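Beta-galactosidase (Trichoderma reesei, PDB 3OG2) probably hydrolyses terminal non-reducing beta-D-galactose residues in beta-D-galactosides, as a glycoside hydrolase of family 35 with a TIM-barrel domain. Local coordinates at residues D406-H412 / D449-T455; S417-Y423 / S442-R448; Y486-E491 / V550-A555. All coordinates share one frame; numbering follows the deposited sequence.

In the fold
All three contacts lie in beta-galactosidase domain 2, on the same side of the chain's centre and away from the galactose site. Contact 1 pairs two inner strands of an eight-stranded antiparallel sheet. The chain between those strands folds back on itself to make contact 2, in a small three-stranded sheet, so contact 2 is nested inside the loop that contact 1 closes; their centres are about 13 Å apart. Contact 3 follows later in the chain, in a mixed five-stranded sheet, its centre about 16 Å from that of contact 1 and 14 Å from that of contact 2. Histidines of contact 1 hydrogen-bond to contact 2 and salt bridges tie it to contact 3, joining three separate sheets.

Contact 1: D406-H412 / D449-T455; sequences DFFVVRH and DSKIHVT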
loop_
_atom_site.group_PDB
_atom_site.type_symbol
_atom_site.label_atom_id
_atom_site.label_comp_id
_atom_site.label_asym_id
_atom_site.label_seq_id
_atom_site.Cartn_x
_atom_site.Cartn_y
_atom_site.Cartn_z
ATOM N N ASP A 406 -4.378 32.760 -10.287
ATOM C CA ASP A 406 -5.495 32.113 -9.611
ATOM C C ASP A 406 -5.801 30.728 -10.172
ATOM O O ASP A 406 -5.447 30.398 -11.309
ATOM C CB ASP A 406 -6.763 32.931 -9.813
ATOM C CG ASP A 406 -6.656 34.340 -9.302
ATOM O OD1 ASP A 406 -5.840 34.669 -8.412
ATOM O OD2 ASP A 406 -7.484 35.165 -9.847
ATOM N N PHE A 407 -6.506 29.961 -9.353
ATOM C CA PHE A 407 -6.894 28.601 -9.710
ATOM C C PHE A 407 -8.357 28.427 -9.389
ATOM O O PHE A 407 -8.834 29.003 -8.362
ATOM C CB PHE A 407 -6.063 27.567 -8.903
ATOM C CG PHE A 407 -4.587 27.650 -9.174
ATOM C CD1 PHE A 407 -3.801 28.639 -8.601
ATOM C CD2 PHE A 407 -3.980 26.733 -10.067
ATOM C CE1 PHE A 407 -2.437 28.793 -8.858
ATOM C CE2 PHE A 407 -2.607 26.851 -10.301
ATOM C CZ PHE A 407 -1.851 27.865 -9.744
ATOM N N PHE A 408 -9.115 27.697 -10.169
ATOM C CA PHE A 408 -10.552 27.534 -9.920
ATOM C C PHE A 408 -10.896 26.072 -10.082
ATOM O O PHE A 408 -10.723 25.511 -11.176
ATOM C CB PHE A 408 -11.390 28.359 -10.912
ATOM C CG PHE A 408 -11.001 29.835 -10.837
ATOM C CD1 PHE A 408 -9.948 30.329 -11.585
ATOM C CD2 PHE A 408 -11.703 30.651 -9.933
ATOM C CE1 PHE A 408 -9.582 31.638 -11.449
ATOM C CE2 PHE A 408 -11.322 31.993 -9.811
ATOM C CZ PHE A 408 -10.240 32.444 -10.540
ATOM N N VAL A 409 -11.327 25.454 -8.991
ATOM C CA VAL A 409 -11.667 24.039 -9.060
ATOM C C VAL A 409 -13.165 23.913 -9.320
ATOM O O VAL A 409 -13.999 24.384 -8.512
ATOM C CB VAL A 409 -11.258 23.317 -7.749
ATOM C CG1 VAL A 409 -11.649 21.826 -7.881
ATOM C CG2 VAL A 409 -9.784 23.539 -7.483
ATOM N N VAL A 410 -13.510 23.285 -10.425
ATOM C CA VAL A 410 -14.894 23.161 -10.866
ATOM C C VAL A 410 -15.370 21.731 -10.693
ATOM O O VAL A 410 -14.659 20.787 -11.067
ATOM C CB VAL A 410 -14.994 23.564 -12.361
ATOM C CG1 VAL A 410 -16.448 23.517 -12.817
ATOM C CG2 VAL A 410 -14.340 24.924 -12.640
ATOM N N ARG A 411 -16.560 21.540 -10.098
ATOM C CA ARG A 411 -17.141 20.211 -9.970
ATOM C C ARG A 411 -18.638 20.336 -10.220
ATOM O O ARG A 411 -19.218 21.434 -10.196
ATOM C CB ARG A 411 -16.868 19.605 -8.580
ATOM C CG ARG A 411 -17.475 20.412 -7.442
ATOM C CD ARG A 411 -17.450 19.571 -6.181
ATOM N NE ARG A 411 -17.840 20.229 -4.952
ATOM C CZ ARG A 411 -19.120 20.335 -4.588
ATOM N NH1 ARG A 411 -20.124 19.879 -5.336
ATOM N NH2 ARG A 411 -19.373 20.926 -3.409
ATOM N N HIS A 412 -19.288 19.194 -10.423
ATOM C CA HIS A 412 -20.756 19.232 -10.425
ATOM C C HIS A 412 -21.269 19.614 -9.038
ATOM O O HIS A 412 -20.735 19.205 -8.003
ATOM C CB HIS A 412 -21.310 17.851 -10.791
ATOM C CG HIS A 412 -21.033 17.466 -12.216
ATOM N ND1 HIS A 412 -21.789 17.910 -13.267
ATOM C CD2 HIS A 412 -20.073 16.672 -12.763
ATOM C CE1 HIS A 412 -21.333 17.417 -14.410
ATOM N NE2 HIS A 412 -20.282 16.657 -14.115
ATOM N N ASP A 449 -16.346 14.199 -13.202
ATOM C CA ASP A 449 -15.104 14.907 -13.556
ATOM C C ASP A 449 -15.027 16.187 -12.751
ATOM O O ASP A 449 -16.041 16.728 -12.293
ATOM C CB ASP A 449 -15.039 15.165 -15.065
ATOM C CG ASP A 449 -13.630 15.468 -15.502
ATOM O OD1 ASP A 449 -12.621 15.348 -14.736
ATOM O OD2 ASP A 449 -13.433 15.914 -16.672
ATOM N N SER A 450 -13.813 16.658 -12.581
ATOM C CA SER A 450 -13.548 17.976 -11.964
ATOM C C SER A 450 -12.345 18.568 -12.683
ATOM O O SER A 450 -11.450 17.848 -13.097
ATOM C CB SER A 450 -13.262 17.772 -10.483
ATOM O OG SER A 450 -12.924 18.989 -9.852
ATOM N N LYS A 451 -12.344 19.889 -12.850
ATOM C CA LYS A 451 -11.272 20.537 -13.591
ATOM C C LYS A 451 -10.695 21.658 -12.779
ATOM O O LYS A 451 -11.418 22.227 -11.976
ATOM C CB LYS A 451 -11.788 21.129 -14.911
ATOM C CG LYS A 451 -12.235 19.956 -15.807
ATOM C CD LYS A 451 -12.018 20.187 -17.274
ATOM C CE LYS A 451 -12.821 19.134 -18.036
ATOM N NZ LYS A 451 -11.936 17.963 -18.317
ATOM N N ILE A 452 -9.447 21.981 -13.039
ATOM C CA ILE A 452 -8.833 23.191 -12.534
ATOM C C ILE A 452 -8.595 24.122 -13.721
ATOM O O ILE A 452 -7.859 23.829 -14.652
ATOM C CB ILE A 452 -7.532 22.919 -11.764
ATOM C CG1 ILE A 452 -7.668 21.612 -10.977
ATOM C CG2 ILE A 452 -7.153 24.132 -10.916
ATOM C CD1 ILE A 452 -7.362 21.661 -9.492
ATOM N N HIS A 453 -9.273 25.286 -13.685
ATOM C CA HIS A 453 -9.031 26.360 -14.648
ATOM C C HIS A 453 -8.072 27.347 -13.997
ATOM O O HIS A 453 -8.034 27.452 -12.768
ATOM C CB HIS A 453 -10.308 27.058 -15.064
ATOM C CG HIS A 453 -11.357 26.141 -15.609
ATOM N ND1 HIS A 453 -11.092 25.054 -16.435
ATOM C CD2 HIS A 453 -12.690 26.151 -15.478
ATOM C CE1 HIS A 453 -12.240 24.445 -16.769
ATOM N NE2 HIS A 453 -13.229 25.098 -16.182
ATOM N N VAL A 454 -7.277 28.064 -14.794
ATOM C CA VAL A 454 -6.311 28.995 -14.230
ATOM C C VAL A 454 -6.389 30.362 -14.887
ATOM O O VAL A 454 -6.805 30.510 -16.032
ATOM C CB VAL A 454 -4.854 28.465 -14.376
ATOM C CG1 VAL A 454 -4.655 27.160 -13.598
ATOM C CG2 VAL A 454 -4.468 28.230 -15.822
ATOM N N THR A 455 -5.973 31.380 -14.127
ATOM C CA THR A 455 -5.746 32.709 -14.704
ATOM C C THR A 455 -4.350 33.218 -14.303
ATOM O O THR A 455 -3.831 32.883 -13.204
ATOM C CB THR A 455 -6.828 33.759 -14.379
ATOM O OG1 THR A 455 -6.812 34.048 -12.988
ATOM C CG2 THR A 455 -8.241 33.274 -14.743
HETATM O O HOH W 1 -17.847 16.753 -10.215
#
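Ser450 holds its OG anti to its own backbone N (chi1 177°), which carries the hydroxyl onto the carbonyl of Val410 across the pairing, while Val410, with CG1 anti to N (chi1 -177°), has CG2 beside its backbone N and lays that methyl against His453. The frame is an antiparallel pair, strands 406-412 and 450-459, inside the large antiparallel sheet of domain 2. Val410 O is gripped twice: Ser450 OG donates from above the carbonyl plane at 2.8 Å, and Lys451 N donates in that plane at 3.1 Å. The return bond, Val410 N to Lys451 O, is 2.8 Å long and almost straight at 176°. Hydrogen-bonded pairs Phe408 with His453 and Asp406 with Thr455 continue the pattern.

On the face carrying Phe407, Val409, Ile452 and Val454, the Phe407 and Val454 side chains run alongside each other, with CD2 of Phe407 3.6 Å from CG1 of Val454. Helix 301-313, from the TIM-barrel region, packs on Val409 and Ile452 here. The other face carries Phe408, Val410, His453 and Thr455, and meets strand 421-427. Val410 CG2 sits 3.5 Å from His453 CD2, and the imidazole is held by Tyr423 through NE2. Beyond the pair Val410 with Lys451, a water bridges the two backbones, accepting from His412 N at 2.8 Å and donating to Asp449 O at 2.8 Å.

Contact 2: S417-Y423 / S442-R448; sequences STDTASY and SLTLTGR. With NAG (2-acetamido-2-deoxy-beta-D-glucopyranose), chain D.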
loop_
_atom_site.group_PDB
_atom_site.type_symbol
_atom_site.label_atom_id
_atom_site.label_comp_id
_atom_site.label_asym_id
_atom_site.label_seq_id
_atom_site.Cartn_x
_atom_site.Cartn_y
_atom_site.Cartn_z
ATOM N N SER A 417 -22.653 13.385 -9.374
ATOM C CA SER A 417 -23.378 13.384 -10.628
ATOM C C SER A 417 -22.584 12.749 -11.777
ATOM O O SER A 417 -21.401 13.040 -11.991
ATOM C CB SER A 417 -23.697 14.820 -11.045
ATOM O OG SER A 417 -24.402 14.759 -12.311
ATOM N N THR A 418 -23.296 11.891 -12.523
ATOM C CA THR A 418 -22.697 11.305 -13.706
ATOM C C THR A 418 -23.241 11.985 -14.951
ATOM O O THR A 418 -22.981 11.515 -16.069
ATOM C CB THR A 418 -23.040 9.807 -13.792
ATOM O OG1 THR A 418 -24.460 9.650 -13.734
ATOM C CG2 THR A 418 -22.410 9.080 -12.576
ATOM N N ASP A 419 -23.973 13.075 -14.785
ATOM C CA ASP A 419 -24.430 13.780 -15.967
ATOM C C ASP A 419 -23.370 14.699 -16.539
ATOM O O ASP A 419 -22.340 14.979 -15.930
ATOM C CB ASP A 419 -25.640 14.636 -15.579
ATOM C CG ASP A 419 -26.806 13.738 -15.203
ATOM O OD1 ASP A 419 -26.891 12.632 -15.773
ATOM O OD2 ASP A 419 -27.598 14.131 -14.344
ATOM N N THR A 420 -23.639 15.160 -17.757
ATOM C CA THR A 420 -22.791 16.151 -18.405
ATOM C C THR A 420 -23.402 17.535 -18.277
ATOM O O THR A 420 -24.591 17.742 -18.522
ATOM C CB THR A 420 -22.574 15.827 -19.898
ATOM O OG1 THR A 420 -21.807 14.619 -19.975
ATOM C CG2 THR A 420 -21.704 16.852 -20.573
ATOM N N ALA A 421 -22.619 18.520 -17.892
ATOM C CA ALA A 421 -23.010 19.900 -17.760
ATOM C C ALA A 421 -22.305 20.763 -18.780
ATOM O O ALA A 421 -21.128 20.587 -19.019
ATOM C CB ALA A 421 -22.621 20.347 -16.350
ATOM N N SER A 422 -23.026 21.671 -19.400
ATOM C CA SER A 422 -22.491 22.725 -20.252
ATOM C C SER A 422 -22.433 24.011 -19.466
ATOM O O SER A 422 -23.381 24.345 -18.756
ATOM C CB SER A 422 -23.438 22.958 -21.434
ATOM O OG SER A 422 -23.507 21.741 -22.205
ATOM N N TYR A 423 -21.326 24.751 -19.559
ATOM C CA TYR A 423 -21.181 25.937 -18.752
ATOM C C TYR A 423 -20.199 26.906 -19.402
ATOM O O TYR A 423 -19.486 26.548 -20.361
ATOM C CB TYR A 423 -20.721 25.536 -17.335
ATOM C CG TYR A 423 -19.309 25.044 -17.199
ATOM C CD1 TYR A 423 -18.996 23.741 -17.576
ATOM C CD2 TYR A 423 -18.275 25.844 -16.704
ATOM C CE1 TYR A 423 -17.695 23.248 -17.456
ATOM C CE2 TYR A 423 -16.972 25.362 -16.567
ATOM C CZ TYR A 423 -16.701 24.054 -16.951
ATOM O OH TYR A 423 -15.399 23.608 -16.845
ATOM N N SER A 442 -19.394 26.689 -25.458
ATOM C CA SER A 442 -19.559 26.278 -24.063
ATOM C C SER A 442 -18.515 25.245 -23.675
ATOM O O SER A 442 -18.130 24.436 -24.513
ATOM C CB SER A 442 -20.936 25.621 -23.772
ATOM O OG SER A 442 -21.970 26.562 -23.967
ATOM N N LEU A 443 -18.082 25.326 -22.425
ATOM C CA LEU A 443 -17.313 24.267 -21.806
ATOM C C LEU A 443 -18.200 23.113 -21.394
ATOM O O LEU A 443 -19.412 23.302 -21.189
ATOM C CB LEU A 443 -16.650 24.812 -20.538
ATOM C CG LEU A 443 -15.825 26.075 -20.811
ATOM C CD1 LEU A 443 -15.338 26.666 -19.493
ATOM C CD2 LEU A 443 -14.653 25.886 -21.760
ATOM N N THR A 444 -17.600 21.944 -21.229
ATOM C CA THR A 444 -18.305 20.728 -20.854
ATOM C C THR A 444 -17.646 20.129 -19.627
ATOM O O THR A 444 -16.414 20.037 -19.551
ATOM C CB THR A 444 -18.213 19.672 -22.018
ATOM O OG1 THR A 444 -18.897 20.225 -23.159
ATOM C CG2 THR A 444 -18.894 18.358 -21.655
ATOM N N LEU A 445 -18.464 19.712 -18.676
ATOM C CA LEU A 445 -17.992 18.921 -17.514
ATOM C C LEU A 445 -18.753 17.598 -17.604
ATOM O O LEU A 445 -19.989 17.586 -17.371
ATOM C CB LEU A 445 -18.192 19.667 -16.186
ATOM C CG LEU A 445 -17.521 18.929 -15.006
ATOM C CD1 LEU A 445 -16.022 19.084 -15.067
ATOM C CD2 LEU A 445 -18.081 19.455 -13.690
ATOM N N THR A 446 -18.111 16.507 -17.965
ATOM C CA THR A 446 -18.793 15.207 -18.101
ATOM C C THR A 446 -18.917 14.537 -16.747
ATOM O O THR A 446 -18.521 15.130 -15.699
ATOM C CB THR A 446 -18.049 14.322 -19.123
ATOM O OG1 THR A 446 -16.734 14.006 -18.639
ATOM C CG2 THR A 446 -17.889 15.068 -20.451
ATOM N N GLY A 447 -19.489 13.354 -16.673
ATOM C CA GLY A 447 -19.815 12.751 -15.402
ATOM C C GLY A 447 -18.598 12.469 -14.520
ATOM O O GLY A 447 -17.560 12.018 -15.015
ATOM N N ARG A 448 -18.765 12.743 -13.234
ATOM C CA ARG A 448 -17.682 12.478 -12.236
ATOM C C ARG A 448 -16.338 12.963 -12.718
ATOM O O ARG A 448 -15.308 12.287 -12.621
ATOM C CB ARG A 448 -17.680 10.994 -11.859
ATOM C CG ARG A 448 -18.943 10.740 -11.043
ATOM C CD ARG A 448 -19.040 9.317 -10.543
ATOM N NE ARG A 448 -20.254 9.195 -9.740
ATOM C CZ ARG A 448 -20.651 8.090 -9.127
ATOM N NH1 ARG A 448 -19.922 6.984 -9.195
ATOM N NH2 ARG A 448 -21.793 8.123 -8.445
HETATM C C1 NAG D . -26.272 12.877 -7.276
HETATM C C2 NAG D . -27.713 12.565 -6.904
HETATM C C3 NAG D . -27.937 11.062 -6.906
HETATM C C4 NAG D . -27.314 10.258 -8.055
HETATM C C5 NAG D . -25.887 10.738 -8.393
HETATM C C6 NAG D . -25.338 10.203 -9.710
HETATM C C7 NAG D . -28.623 14.242 -5.307
HETATM C C8 NAG D . -28.527 14.677 -3.866
HETATM N N2 NAG D . -28.070 13.066 -5.589
HETATM O O3 NAG D . -29.282 10.753 -6.625
HETATM O O4 NAG D . -27.238 8.924 -7.618
HETATM O O5 NAG D . -25.949 12.148 -8.439
HETATM O O6 NAG D . -26.074 10.782 -10.800
HETATM O O7 NAG D . -29.504 14.783 -5.994
HETATM O O HOH W 2 -20.654 12.051 -18.798
HETATM O O HOH W 3 -21.052 21.718 -23.713
HETATM O O HOH W 4 -14.426 21.983 -19.013
#
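Ser442 brings its CB up to the carbonyl of Tyr423 and leads into strand 443-445, an outer strand of a three-stranded antiparallel sheet whose central strand is 421-427. Leu443 meets Tyr423 through both backbone and side chain: its N gives a 2.8 Å bond to Tyr423 O, and its CB makes a CH-pi contact over one face of the Tyr423 ring, 3.7 Å from the centroid. The ring comes across the strand because Tyr423 CG stands between its backbone N and carbonyl carbon (chi1 71°). A water links Tyr423 OH to the carbonyl of Thr444, so this hydroxyl has a partner besides His453.

Thr444 points to the other face, where its CG2 meets Thr420 CG2 at 3.4 Å, tighter than an ordinary methyl contact. Leu445 returns to the tyrosine side: its N bonds to Ala421 O and lies in the ring plane at the edge of Tyr423, and its CB is 3.8 Å from Tyr423 CE1. Past the strand, Thr446 gives its carbonyl to His412 and sets its CA and CB beside Thr420 OG1. Gly447, with no side chain, lets the backbones close to 3.6 Å between its CA and Thr418 CA; a water joins its N to Thr420 OG1.

Arg448 takes a left-handed backbone conformation and its N bonds to Ser417 O at 2.9 Å. Its extended chain runs beside Thr418, whose CG2 lies over a guanidinium face 3.6 Å from NE. Ser416 O and Ser250 O bind that group, and Trp252 makes a cation-pi contact. Away from the galactose site, Ser417, Thr418 and Arg448 border a glycan attached to the protein itself; Thr418 N reaches O6 of its NAG only weakly, at 3.5 Å.

Contact 3: Y486-E491 / V550-A555; sequences YGGAQE and VDRNSA. With MAN (alpha-D-mannopyranose), chain B.
Asp551, paired with Gly487 in a parallel bridge and resting its CB on the glycine carbonyl, has its OD1 gripped by two donors of Ser554: the hydroxyl OG arrives nearly in line with the C-O bond at 2.7 Å, and the backbone N comes from above the carboxylate plane at 3.0 Å. This is an N-cap, with Asp551 at the head of helix 552-555 just where strand 545-551 ends. Gly487 N donates to Val550 O at 3.1 Å, in the carbonyl plane, and Gly487 O accepts a weaker, bent bond from Arg552 N.

A type II turn from Gly488 to Glu491 then leads the chain away from the strand end. The Arg552 chain bends at chi3 (-70°), which sets NH1 3.5 Å from Gly488 CA with the glycine N over one guanidinium face. Glu491 OE2 stays 4.3 Å from Arg552 NH2, short of a salt bridge; a water donates to OE2 and contacts NH1 weakly. Arg552 NH2 pairs with Asp449, and the other carboxylate oxygen, Glu491 OE1, with Lys451 and His493.

At the helix surface, Asn553 ND2 gives a straight 2.9 Å bond to O2 of a glycan mannose (MAN). Tyr486, its CB 4.0 Å from Ala555 CB, touches both strand 470-476 and helix 357-370, whose Leu364 also touches Arg552 and Ala555.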
loop_
_atom_site.group_PDB
_atom_site.type_symbol
_atom_site.label_atom_id
_atom_site.label_comp_id
_atom_site.label_asym_id
_atom_site.label_seq_id
_atom_site.Cartn_x
_atom_site.Cartn_y
_atom_site.Cartn_z
ATOM N N TYR A 486 -4.448 19.636 -21.747
ATOM C CA TYR A 486 -5.332 18.552 -22.153
ATOM C C TYR A 486 -6.771 18.804 -21.730
ATOM O O TYR A 486 -7.088 19.527 -20.782
ATOM C CB TYR A 486 -4.868 17.160 -21.621
ATOM C CG TYR A 486 -4.983 17.063 -20.094
ATOM C CD1 TYR A 486 -3.952 17.549 -19.292
ATOM C CD2 TYR A 486 -6.094 16.523 -19.461
ATOM C CE1 TYR A 486 -4.046 17.471 -17.902
ATOM C CE2 TYR A 486 -6.209 16.452 -18.090
ATOM C CZ TYR A 486 -5.158 16.936 -17.305
ATOM O OH TYR A 486 -5.268 16.867 -15.915
ATOM N N GLY A 487 -7.679 18.152 -22.493
ATOM C CA GLY A 487 -9.103 18.083 -22.126
ATOM C C GLY A 487 -9.613 16.675 -22.355
ATOM O O GLY A 487 -9.038 15.913 -23.132
ATOM N N GLY A 488 -10.721 16.327 -21.737
ATOM C CA GLY A 488 -11.431 15.095 -22.092
ATOM C C GLY A 488 -11.895 15.204 -23.528
ATOM O O GLY A 488 -12.166 16.283 -24.070
ATOM N N ALA A 489 -11.999 14.059 -24.165
ATOM C CA ALA A 489 -12.446 14.059 -25.573
ATOM C C ALA A 489 -13.774 14.783 -25.778
ATOM O O ALA A 489 -14.704 14.676 -24.974
ATOM C CB ALA A 489 -12.571 12.626 -26.055
ATOM N N GLN A 490 -13.821 15.529 -26.895
ATOM C CA GLN A 490 -14.995 16.295 -27.336
ATOM C C GLN A 490 -15.221 17.551 -26.479
ATOM O O GLN A 490 -16.233 18.265 -26.709
ATOM C CB GLN A 490 -16.289 15.464 -27.396
ATOM C CG GLN A 490 -16.130 14.407 -28.495
ATOM C CD GLN A 490 -15.226 14.975 -29.583
ATOM O OE1 GLN A 490 -15.472 16.081 -30.081
ATOM N NE2 GLN A 490 -14.178 14.231 -29.932
ATOM N N GLU A 491 -14.363 17.865 -25.517
ATOM C CA GLU A 491 -14.515 19.133 -24.757
ATOM C C GLU A 491 -13.936 20.295 -25.532
ATOM O O GLU A 491 -12.804 20.206 -26.073
ATOM C CB GLU A 491 -13.797 19.018 -23.433
ATOM C CG GLU A 491 -14.412 18.112 -22.370
ATOM C CD GLU A 491 -13.441 17.853 -21.214
ATOM O OE1 GLU A 491 -12.405 18.536 -21.053
ATOM O OE2 GLU A 491 -13.745 16.886 -20.446
ATOM N N VAL A 550 -3.734 18.125 -26.272
ATOM C CA VAL A 550 -4.075 16.727 -26.426
ATOM C C VAL A 550 -5.353 16.376 -25.660
ATOM O O VAL A 550 -5.822 17.154 -24.823
ATOM C CB VAL A 550 -2.921 15.819 -25.931
ATOM C CG1 VAL A 550 -1.678 16.058 -26.790
ATOM C CG2 VAL A 550 -2.615 16.035 -24.452
ATOM N N ASP A 551 -5.897 15.177 -25.946
ATOM C CA ASP A 551 -6.989 14.737 -25.074
ATOM C C ASP A 551 -6.392 14.015 -23.882
ATOM O O ASP A 551 -5.206 13.634 -23.780
ATOM C CB ASP A 551 -7.996 13.906 -25.838
ATOM C CG ASP A 551 -7.494 12.550 -26.269
ATOM O OD1 ASP A 551 -6.262 12.317 -26.310
ATOM O OD2 ASP A 551 -8.379 11.743 -26.637
ATOM N N ARG A 552 -7.258 13.785 -22.880
ATOM C CA ARG A 552 -6.816 13.157 -21.629
ATOM C C ARG A 552 -6.184 11.812 -21.862
ATOM O O ARG A 552 -5.160 11.481 -21.272
ATOM C CB ARG A 552 -8.053 12.948 -20.725
ATOM C CG ARG A 552 -7.641 12.337 -19.406
ATOM C CD ARG A 552 -8.887 11.850 -18.633
ATOM N NE ARG A 552 -9.711 12.960 -18.150
ATOM C CZ ARG A 552 -10.901 13.380 -18.514
ATOM N NH1 ARG A 552 -11.652 12.795 -19.482
ATOM N NH2 ARG A 552 -11.377 14.431 -17.872
ATOM N N ASN A 553 -6.802 10.983 -22.716
ATOM C CA ASN A 553 -6.265 9.642 -22.896
ATOM C C ASN A 553 -4.908 9.689 -23.590
ATOM O O ASN A 553 -4.116 8.787 -23.312
ATOM C CB ASN A 553 -7.261 8.774 -23.672
ATOM C CG ASN A 553 -8.449 8.477 -22.791
ATOM O OD1 ASN A 553 -9.371 9.283 -22.650
ATOM N ND2 ASN A 553 -8.475 7.285 -22.201
ATOM N N SER A 554 -4.635 10.689 -24.414
ATOM C CA SER A 554 -3.256 10.834 -24.921
ATOM C C SER A 554 -2.336 11.322 -23.812
ATOM O O SER A 554 -1.189 10.838 -23.704
ATOM C CB SER A 554 -3.253 11.853 -26.052
ATOM O OG SER A 554 -3.951 11.317 -27.140
ATOM N N ALA A 555 -2.791 12.276 -22.985
ATOM C CA ALA A 555 -1.938 12.785 -21.903
ATOM C C ALA A 555 -1.506 11.693 -20.933
ATOM O O ALA A 555 -0.433 11.706 -20.353
ATOM C CB ALA A 555 -2.698 13.847 -21.096
HETATM C C1 MAN B . -11.101 4.466 -21.023
HETATM C C2 MAN B . -11.639 5.733 -20.374
HETATM C C3 MAN B . -12.783 6.270 -21.267
HETATM C C4 MAN B . -12.240 6.526 -22.696
HETATM C C5 MAN B . -11.697 5.190 -23.255
HETATM C C6 MAN B . -11.040 5.432 -24.618
HETATM O O2 MAN B . -10.584 6.680 -20.297
HETATM O O3 MAN B . -13.175 7.555 -20.700
HETATM O O4 MAN B . -13.313 6.958 -23.505
HETATM O O5 MAN B . -10.679 4.724 -22.362
HETATM O O6 MAN B . -10.681 4.169 -25.200
HETATM O O HOH W 5 -9.562 11.697 -23.912
HETATM O O HOH W 6 -14.590 14.324 -20.299
#